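PDB 5MQO: Non-reducing end beta-L-arabinofuranosidase from Bacteroides thetaiotaomicron, which probably hydrolyses glycosidic linkages in plant pectin as a family GH127 glycoside hydrolase, possibly acting as an aceric acidase. Local coordinates for residues 191-196 with 238-244; 495-499 with 523-529; 641-645 with 675-681. All blocks are in the same frame, centred on the assembly; numbering follows the deposited sequence.

Contact 1 (191-196 with 238-244); sequences TYNLGH and NAICPSH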
loop_
_atom_site.group_PDB
_atom_site.type_symbol
_atom_site.label_atom_id
_atom_site.label_comp_id
_atom_site.label_asym_id
_atom_site.label_seq_id
_atom_site.Cartn_x
_atom_site.Cartn_y
_atom_site.Cartn_z
ATOM N N THR A 191 11.621 -11.446 -20.437
ATOM C CA THR A 191 12.513 -11.108 -19.376
ATOM C C THR A 191 11.682 -10.526 -18.203
ATOM O O THR A 191 12.221 -10.289 -17.133
ATOM C CB THR A 191 13.549 -10.098 -19.963
ATOM O OG1 THR A 191 14.811 -10.215 -19.304
ATOM C CG2 THR A 191 13.063 -8.648 -19.915
ATOM N N TYR A 192 10.375 -10.316 -18.406
ATOM C CA TYR A 192 9.490 -9.660 -17.418
ATOM C C TYR A 192 9.188 -10.608 -16.266
ATOM O O TYR A 192 9.115 -10.201 -15.101
ATOM C CB TYR A 192 8.122 -9.265 -18.022
ATOM C CG TYR A 192 8.107 -8.402 -19.278
ATOM C CD1 TYR A 192 7.993 -7.008 -19.195
ATOM C CD2 TYR A 192 8.138 -8.984 -20.561
ATOM C CE1 TYR A 192 7.948 -6.219 -20.338
ATOM C CE2 TYR A 192 8.095 -8.199 -21.709
ATOM C CZ TYR A 192 7.999 -6.824 -21.594
ATOM O OH TYR A 192 7.958 -6.069 -22.737
ATOM N N ASN A 193 8.949 -11.867 -16.625
ATOM C CA ASN A 193 8.739 -12.937 -15.663
ATOM C C ASN A 193 9.928 -13.170 -14.745
ATOM O O ASN A 193 9.744 -13.518 -13.590
ATOM C CB ASN A 193 8.373 -14.236 -16.386
ATOM C CG ASN A 193 6.921 -14.257 -16.834
ATOM O OD1 ASN A 193 6.244 -13.225 -16.843
ATOM N ND2 ASN A 193 6.427 -15.441 -17.187
ATOM N N LEU A 194 11.142 -12.974 -15.247
ATOM C CA LEU A 194 12.339 -13.137 -14.426
ATOM C C LEU A 194 12.395 -12.231 -13.221
ATOM O O LEU A 194 12.833 -12.660 -12.164
ATOM C CB LEU A 194 13.613 -12.949 -15.255
ATOM C CG LEU A 194 13.929 -14.081 -16.238
ATOM C CD1 LEU A 194 15.398 -13.999 -16.614
ATOM C CD2 LEU A 194 13.614 -15.478 -15.703
ATOM N N GLY A 195 11.955 -10.994 -13.358
ATOM C CA GLY A 195 11.976 -10.078 -12.234
ATOM C C GLY A 195 11.163 -10.545 -11.034
ATOM O O GLY A 195 11.514 -10.268 -9.880
ATOM N N HIS A 196 10.070 -11.245 -11.312
ATOM C CA HIS A 196 9.208 -11.745 -10.278
ATOM C C HIS A 196 9.777 -12.990 -9.658
ATOM O O HIS A 196 9.582 -13.224 -8.466
ATOM C CB HIS A 196 7.823 -12.003 -10.830
ATOM C CG HIS A 196 7.136 -10.753 -11.249
ATOM N ND1 HIS A 196 6.814 -9.758 -10.350
ATOM C CD2 HIS A 196 6.757 -10.306 -12.466
ATOM C CE1 HIS A 196 6.245 -8.758 -10.996
ATOM N NE2 HIS A 196 6.197 -9.066 -12.280
ATOM N N ASN A 238 12.092 -4.134 -22.215
ATOM C CA ASN A 238 12.695 -5.032 -21.209
ATOM C C ASN A 238 12.399 -4.691 -19.728
ATOM O O ASN A 238 12.026 -5.575 -18.952
ATOM C CB ASN A 238 14.210 -5.051 -21.437
ATOM C CG ASN A 238 14.792 -3.655 -21.672
ATOM O OD1 ASN A 238 14.148 -2.641 -21.385
ATOM N ND2 ASN A 238 16.007 -3.597 -22.201
ATOM N N ALA A 239 12.559 -3.412 -19.364
ATOM C CA ALA A 239 12.337 -2.907 -18.002
ATOM C C ALA A 239 10.980 -2.210 -17.811
ATOM O O ALA A 239 10.775 -1.635 -16.741
ATOM C CB ALA A 239 13.465 -1.956 -17.598
ATOM N N ILE A 240 10.070 -2.244 -18.814
ATOM C CA ILE A 240 8.632 -1.814 -18.648
ATOM C C ILE A 240 7.942 -2.648 -17.517
ATOM O O ILE A 240 6.871 -2.252 -17.023
ATOM C CB ILE A 240 7.800 -1.760 -20.008
ATOM C CG1 ILE A 240 8.102 -0.469 -20.802
ATOM C CG2 ILE A 240 6.279 -1.817 -19.785
ATOM C CD1 ILE A 240 7.427 -0.352 -22.165
ATOM N N CYS A 241 8.554 -3.779 -17.111
ATOM C CA CYS A 241 8.328 -4.340 -15.772
ATOM C C CYS A 241 9.160 -3.548 -14.746
ATOM O O CYS A 241 10.400 -3.609 -14.763
ATOM C CB CYS A 241 8.662 -5.828 -15.690
ATOM S SG CYS A 241 7.620 -6.659 -14.476
ATOM N N PRO A 242 8.479 -2.790 -13.859
ATOM C CA PRO A 242 9.174 -1.941 -12.885
ATOM C C PRO A 242 9.442 -2.612 -11.524
ATOM O O PRO A 242 10.119 -2.026 -10.677
ATOM C CB PRO A 242 8.203 -0.784 -12.731
ATOM C CG PRO A 242 6.858 -1.455 -12.818
ATOM C CD PRO A 242 7.009 -2.627 -13.747
ATOM N N SER A 243 8.884 -3.809 -11.318
ATOM C CA SER A 243 9.301 -4.733 -10.264
ATOM C C SER A 243 10.820 -4.909 -10.230
ATOM O O SER A 243 11.419 -5.029 -9.167
ATOM C CB SER A 243 8.680 -6.115 -10.519
ATOM O OG SER A 243 9.185 -6.707 -11.728
ATOM N N HIS A 244 11.411 -4.958 -11.418
ATOM C CA HIS A 244 12.850 -5.164 -11.611
ATOM C C HIS A 244 13.765 -4.364 -10.685
ATOM O O HIS A 244 14.722 -4.921 -10.168
ATOM C CB HIS A 244 13.247 -4.840 -13.071
ATOM C CG HIS A 244 12.837 -5.884 -14.065
ATOM N ND1 HIS A 244 13.446 -6.017 -15.297
ATOM C CD2 HIS A 244 11.882 -6.846 -14.010
ATOM C CE1 HIS A 244 12.880 -7.011 -15.958
ATOM N NE2 HIS A 244 11.930 -7.533 -15.198
#
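N238 meets T191 at the start of the contact. The methyl CG2 of T191 lies 3.4 Å from the backbone O of N238. The side chain of N238 turns back on its own chain: its OD1 takes a hydrogen bond from A239 N, bent to 138° at the hydrogen. Next comes I240, whose CB stands loosely at the edge of the Y192 ring. C241 CB is closer to that edge, 3.8 Å from Y192 CD1. The same cysteine faces H196 with its sulfur. SG lies 3.6 Å from H196 NE2 and approaches the ring obliquely.

The contact brings together the N-terminal parts of helices 192-208 and 243-255, with helix 212-230 between them in sequence. This helical region is consistent with the (alpha/alpha)6 barrel of GH127 catalytic domains. L224 and F227 of helix 212-230 touch T191 and N238.

S243 packs against H196. Its OG sits over one face of the imidazole, offset to the rim, while its CB touches CE1 at 3.6 Å. H196 CG is anti to the carbonyl carbon (chi1 -66°), which swings the ring out toward C241 and S243. Y104 and K105 of helix 102-117 also touch the H196 side chain. With an alanine in place of H196, C241 SG would probably lose its neighbour and S243 the flat surface it rests on.

H244 comes last, its ring turning an edge to Y192 O, while the O of C241 lies over one face. CD2 comes within 3.7 Å of G195 CA, so a CB on G195 would clash with this ring. H244 ND1 is hydrogen-bonded to the hydroxyl of Y228 in helix 212-230, which probably limits the rotation of the imidazole.

Contact 2 (495-499 with 523-529); sequences WKDKG and PRKAGAF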
loop_
_atom_site.group_PDB
_atom_site.type_symbol
_atom_site.label_atom_id
_atom_site.label_comp_id
_atom_site.label_asym_id
_atom_site.label_seq_id
_atom_site.Cartn_x
_atom_site.Cartn_y
_atom_site.Cartn_z
ATOM N N TRP A 495 17.465 -9.359 19.584
ATOM C CA TRP A 495 17.896 -7.967 19.721
ATOM C C TRP A 495 19.420 -7.815 19.850
ATOM O O TRP A 495 19.967 -7.808 20.941
ATOM C CB TRP A 495 17.132 -7.235 20.839
ATOM C CG TRP A 495 17.246 -5.752 20.647
ATOM C CD1 TRP A 495 16.715 -4.979 19.607
ATOM C CD2 TRP A 495 17.997 -4.868 21.459
ATOM N NE1 TRP A 495 17.090 -3.663 19.760
ATOM C CE2 TRP A 495 17.878 -3.563 20.884
ATOM C CE3 TRP A 495 18.763 -5.041 22.623
ATOM C CZ2 TRP A 495 18.497 -2.437 21.455
ATOM C CZ3 TRP A 495 19.386 -3.926 23.193
ATOM C CH2 TRP A 495 19.247 -2.637 22.611
ATOM N N LYS A 496 20.074 -7.662 18.691
ATOM C CA LYS A 496 21.535 -7.598 18.556
ATOM C C LYS A 496 22.118 -8.951 18.941
ATOM O O LYS A 496 21.391 -9.949 18.954
ATOM C CB LYS A 496 22.127 -6.445 19.379
ATOM C CG LYS A 496 21.313 -5.155 19.297
ATOM C CD LYS A 496 22.183 -3.904 19.298
ATOM C CE LYS A 496 21.459 -2.694 19.860
ATOM N NZ LYS A 496 22.346 -1.505 19.923
ATOM N N ASP A 497 23.417 -9.003 19.229
ATOM C CA ASP A 497 24.037 -10.203 19.811
ATOM C C ASP A 497 23.717 -10.259 21.329
ATOM O O ASP A 497 24.614 -10.083 22.159
ATOM C CB ASP A 497 25.566 -10.197 19.525
ATOM C CG ASP A 497 26.244 -11.574 19.735
ATOM O OD1 ASP A 497 25.586 -12.533 20.198
ATOM O OD2 ASP A 497 27.455 -11.692 19.427
ATOM N N LYS A 498 22.439 -10.488 21.671
ATOM C CA LYS A 498 21.955 -10.479 23.076
ATOM C C LYS A 498 20.954 -11.586 23.426
ATOM O O LYS A 498 20.984 -12.091 24.534
ATOM C CB LYS A 498 21.302 -9.141 23.439
ATOM C CG LYS A 498 22.155 -7.878 23.248
ATOM C CD LYS A 498 22.637 -7.275 24.571
ATOM C CE LYS A 498 23.240 -5.878 24.403
ATOM N NZ LYS A 498 24.727 -5.891 24.332
ATOM N N GLY A 499 20.050 -11.933 22.515
ATOM C CA GLY A 499 19.033 -12.960 22.757
ATOM C C GLY A 499 17.664 -12.481 22.296
ATOM O O GLY A 499 17.542 -11.417 21.685
ATOM N N PRO A 523 16.007 -9.836 26.772
ATOM C CA PRO A 523 17.281 -10.491 27.113
ATOM C C PRO A 523 17.961 -9.729 28.265
ATOM O O PRO A 523 17.855 -8.491 28.332
ATOM C CB PRO A 523 18.081 -10.432 25.812
ATOM C CG PRO A 523 17.370 -9.446 24.924
ATOM C CD PRO A 523 16.118 -8.973 25.582
ATOM N N ARG A 524 18.613 -10.459 29.171
ATOM C CA ARG A 524 19.104 -9.872 30.436
ATOM C C ARG A 524 20.220 -8.844 30.258
ATOM O O ARG A 524 20.326 -7.922 31.058
ATOM C CB ARG A 524 19.536 -10.959 31.445
ATOM C CG ARG A 524 18.378 -11.646 32.182
ATOM C CD ARG A 524 18.846 -12.794 33.091
ATOM N NE ARG A 524 17.742 -13.677 33.511
ATOM C CZ ARG A 524 17.872 -14.872 34.102
ATOM N NH1 ARG A 524 19.070 -15.384 34.378
ATOM N NH2 ARG A 524 16.781 -15.572 34.422
ATOM N N LYS A 525 21.028 -8.991 29.210
ATOM C CA LYS A 525 22.161 -8.091 28.968
ATOM C C LYS A 525 21.871 -6.904 28.035
ATOM O O LYS A 525 22.802 -6.184 27.665
ATOM C CB LYS A 525 23.359 -8.895 28.434
ATOM C CG LYS A 525 23.936 -9.906 29.425
ATOM C CD LYS A 525 24.637 -9.257 30.621
ATOM C CE LYS A 525 25.396 -10.289 31.447
ATOM N NZ LYS A 525 26.323 -9.649 32.415
ATOM N N ALA A 526 20.605 -6.688 27.653
ATOM C CA ALA A 526 20.217 -5.468 26.915
ATOM C C ALA A 526 20.288 -4.326 27.896
ATOM O O ALA A 526 20.058 -4.528 29.090
ATOM C CB ALA A 526 18.815 -5.586 26.335
ATOM N N GLY A 527 20.631 -3.138 27.415
ATOM C CA GLY A 527 20.839 -2.003 28.313
ATOM C C GLY A 527 19.515 -1.342 28.593
ATOM O O GLY A 527 18.496 -2.004 28.823
ATOM N N ALA A 528 19.542 -0.017 28.594
ATOM C CA ALA A 528 18.354 0.762 28.254
ATOM C C ALA A 528 18.254 0.704 26.733
ATOM O O ALA A 528 19.266 0.618 26.038
ATOM C CB ALA A 528 18.477 2.205 28.719
ATOM N N PHE A 529 17.022 0.694 26.241
ATOM C CA PHE A 529 16.728 0.848 24.817
ATOM C C PHE A 529 15.298 1.348 24.713
ATOM O O PHE A 529 14.514 1.184 25.668
ATOM C CB PHE A 529 16.926 -0.471 24.059
ATOM C CG PHE A 529 15.977 -1.560 24.465
ATOM C CD1 PHE A 529 16.250 -2.361 25.561
ATOM C CD2 PHE A 529 14.817 -1.789 23.757
ATOM C CE1 PHE A 529 15.368 -3.369 25.948
ATOM C CE2 PHE A 529 13.926 -2.789 24.136
ATOM C CZ PHE A 529 14.203 -3.589 25.230
#
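W495 and F529 form the tight part of this contact. CH2 of W495 lies 3.5 Å from F529 CB. The two rings are tilted by 34°, with the centroid of the F529 ring 4.7 Å from that of the W495 six-membered ring, so the pair is oblique. The side chains run past each other in opposite directions. F529 CG lies over one indole face, and the CE of K496 covers the opposite face near the rim. A526 adds its methyl, CB, 3.6 Å from W495 CZ3. W495 CG is anti to its own N (chi1 -161°), and this carries the indole over to A526 and F529. P523 is buried too: its CB rests 3.6 Å from K498 O, and its CG packs near G499 O.

Segment 495-499 is the turn between strands 489-494 and 500-506, closed by a hydrogen bond from W495 N to G499 O. Segment 523-529 leads from strand 514-521 of the seven-stranded sheet to strand 529-535 of the five-stranded one. A type I turn, P523 to A526, begins it. The two-sheet arrangement is consistent with a beta sandwich. L501 touches both aromatic side chains. The F529 ring also meets that of W567, whose NE1 is hydrogen-bonded to F529 O.

On the solvent side both lysines are exposed. The bent chain of K498 lays its CD 3.3 Å from K525 O, but no hydrogen bond crosses the contact. The end of the K525 side chain leads away from the 495-499 turn.

Contact 3 (641-645 with 675-681); sequences SIVAL and RLIPYYA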
loop_
_atom_site.group_PDB
_atom_site.type_symbol
_atom_site.label_atom_id
_atom_site.label_comp_id
_atom_site.label_asym_id
_atom_site.label_seq_id
_atom_site.Cartn_x
_atom_site.Cartn_y
_atom_site.Cartn_z
ATOM N N SER A 641 -16.847 -7.877 11.510
ATOM C CA SER A 641 -17.368 -6.831 12.371
ATOM C C SER A 641 -16.670 -5.537 12.015
ATOM O O SER A 641 -15.443 -5.449 12.098
ATOM C CB SER A 641 -17.164 -7.139 13.857
ATOM O OG SER A 641 -17.929 -6.228 14.651
ATOM N N ILE A 642 -17.449 -4.545 11.598
ATOM C CA ILE A 642 -16.911 -3.256 11.205
ATOM C C ILE A 642 -17.644 -2.167 12.010
ATOM O O ILE A 642 -18.795 -2.364 12.438
ATOM C CB ILE A 642 -16.991 -3.020 9.656
ATOM C CG1 ILE A 642 -18.403 -2.606 9.227
ATOM C CG2 ILE A 642 -16.520 -4.244 8.850
ATOM C CD1 ILE A 642 -18.527 -2.089 7.806
ATOM N N VAL A 643 -16.973 -1.039 12.228
ATOM C CA VAL A 643 -17.605 0.109 12.810
ATOM C C VAL A 643 -18.244 0.937 11.701
ATOM O O VAL A 643 -17.549 1.530 10.889
ATOM C CB VAL A 643 -16.619 0.959 13.616
ATOM C CG1 VAL A 643 -17.328 2.207 14.161
ATOM C CG2 VAL A 643 -16.032 0.132 14.753
ATOM N N ALA A 644 -19.571 0.952 11.663
ATOM C CA ALA A 644 -20.303 1.946 10.870
ATOM C C ALA A 644 -20.501 3.229 11.698
ATOM O O ALA A 644 -20.246 3.244 12.887
ATOM C CB ALA A 644 -21.640 1.389 10.374
ATOM N N LEU A 645 -20.899 4.310 11.046
ATOM C CA LEU A 645 -21.157 5.565 11.728
ATOM C C LEU A 645 -22.579 5.937 11.344
ATOM O O LEU A 645 -22.917 5.929 10.163
ATOM C CB LEU A 645 -20.145 6.642 11.303
ATOM C CG LEU A 645 -18.649 6.291 11.477
ATOM C CD1 LEU A 645 -17.729 7.168 10.608
ATOM C CD2 LEU A 645 -18.251 6.351 12.941
ATOM N N ARG A 675 -26.109 5.791 7.197
ATOM C CA ARG A 675 -25.053 5.053 7.840
ATOM C C ARG A 675 -23.832 5.041 6.907
ATOM O O ARG A 675 -23.948 4.701 5.720
ATOM C CB ARG A 675 -25.577 3.667 8.151
ATOM C CG ARG A 675 -24.508 2.663 8.446
ATOM C CD ARG A 675 -25.055 1.438 9.129
ATOM N NE ARG A 675 -25.943 0.637 8.292
ATOM C CZ ARG A 675 -26.206 -0.652 8.511
ATOM N NH1 ARG A 675 -25.630 -1.319 9.521
ATOM N NH2 ARG A 675 -27.041 -1.293 7.702
ATOM N N LEU A 676 -22.677 5.445 7.438
ATOM C CA LEU A 676 -21.399 5.370 6.703
ATOM C C LEU A 676 -20.663 4.085 7.042
ATOM O O LEU A 676 -20.697 3.645 8.188
ATOM C CB LEU A 676 -20.529 6.572 7.035
ATOM C CG LEU A 676 -21.193 7.935 6.780
ATOM C CD1 LEU A 676 -20.220 9.094 6.997
ATOM C CD2 LEU A 676 -21.756 8.013 5.373
ATOM N N ILE A 677 -20.031 3.465 6.045
ATOM C CA ILE A 677 -19.153 2.300 6.280
ATOM C C ILE A 677 -17.763 2.596 5.738
ATOM O O ILE A 677 -17.589 3.544 4.958
ATOM C CB ILE A 677 -19.684 0.978 5.648
ATOM C CG1 ILE A 677 -19.686 1.039 4.117
ATOM C CG2 ILE A 677 -21.075 0.638 6.168
ATOM C CD1 ILE A 677 -19.714 -0.329 3.470
ATOM N N PRO A 678 -16.767 1.797 6.135
ATOM C CA PRO A 678 -15.423 2.056 5.640
ATOM C C PRO A 678 -15.338 1.840 4.145
ATOM O O PRO A 678 -15.974 0.922 3.618
ATOM C CB PRO A 678 -14.573 1.013 6.371
ATOM C CG PRO A 678 -15.355 0.703 7.596
ATOM C CD PRO A 678 -16.759 0.685 7.086
ATOM N N TYR A 679 -14.581 2.696 3.476
ATOM C CA TYR A 679 -14.415 2.595 2.040
ATOM C C TYR A 679 -13.970 1.220 1.655
ATOM O O TYR A 679 -14.573 0.633 0.755
ATOM C CB TYR A 679 -13.413 3.617 1.544
ATOM C CG TYR A 679 -13.066 3.551 0.090
ATOM C CD1 TYR A 679 -13.970 3.980 -0.897
ATOM C CD2 TYR A 679 -11.816 3.115 -0.306
ATOM C CE1 TYR A 679 -13.624 3.937 -2.253
ATOM C CE2 TYR A 679 -11.451 3.085 -1.647
ATOM C CZ TYR A 679 -12.349 3.490 -2.621
ATOM O OH TYR A 679 -11.949 3.432 -3.928
ATOM N N TYR A 680 -12.972 0.670 2.358
ATOM C CA TYR A 680 -12.409 -0.608 1.947
ATOM C C TYR A 680 -13.499 -1.673 1.821
ATOM O O TYR A 680 -13.446 -2.492 0.920
ATOM C CB TYR A 680 -11.303 -1.079 2.897
ATOM C CG TYR A 680 -11.784 -1.760 4.156
ATOM C CD1 TYR A 680 -12.031 -3.115 4.183
ATOM C CD2 TYR A 680 -11.973 -1.036 5.327
ATOM C CE1 TYR A 680 -12.471 -3.725 5.342
ATOM C CE2 TYR A 680 -12.424 -1.642 6.491
ATOM C CZ TYR A 680 -12.672 -2.977 6.483
ATOM O OH TYR A 680 -13.097 -3.561 7.620
ATOM N N ALA A 681 -14.485 -1.634 2.717
ATOM C CA ALA A 681 -15.622 -2.563 2.713
ATOM C C ALA A 681 -16.756 -2.225 1.717
ATOM O O ALA A 681 -17.803 -2.902 1.743
ATOM C CB ALA A 681 -16.209 -2.639 4.116
#
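I642 points its CD1 into the angle between I677 and P678. The methyl is 3.4 Å from P678 CD and 3.9 Å from I677 CB, and the I642 side chain crosses both at a slant. I642 CG1 lies between the backbone N and the carbonyl carbon (chi1 79°), which sends CD1 across to the other strand. The CG2 branch goes to Y680 instead, 3.7 Å from the ring hydroxyl OH, and the two side chains slide past each other in opposite directions.

A644 and R675 meet side by side. The CB of A644 lies 3.6 Å from R675 CD, alongside the CG and CD of the arginine. L645 and L676 are an antiparallel hydrogen-bonded pair. L645 N reaches L676 O at 2.9 Å, and L676 N returns to L645 O at 2.8 Å, in the carbonyl plane. Their side chains emerge on the same face of the sheet, with the CB atoms 4.3 Å apart. The ladder stops there within these segments. P678 has no N-H to give, and V643 O is hydrogen-bonded to the hydroxyl of Y606.

Strand 631-637 flanks 640-651, and strand 604-609 flanks 670-678, so the pair is interior to the sheet. V599 of strand 596-601 packs against both leucines. Beyond the strand end, the Y680 ring meets F50 of helix 50-69.

From the N terminus, the chain first closes contact 1. The 41 residues between its segments are mostly helix, including most of 192-208 and all of 212-230. Contact 2 follows in the GH127 middle domain. It closes over strands 500-506 and 514-521 and ties a hairpin turn to the crossing between two sheets. Contact 3 comes last, in the C-terminal domain, and pairs strands 640-651 and 670-678 across 29 residues. The three are in series, so none nests in or crosses another. Their centres are about 38 to 42 Å apart and none touches the next. Contacts 1 and 3 lie on opposite sides of the chain's centre.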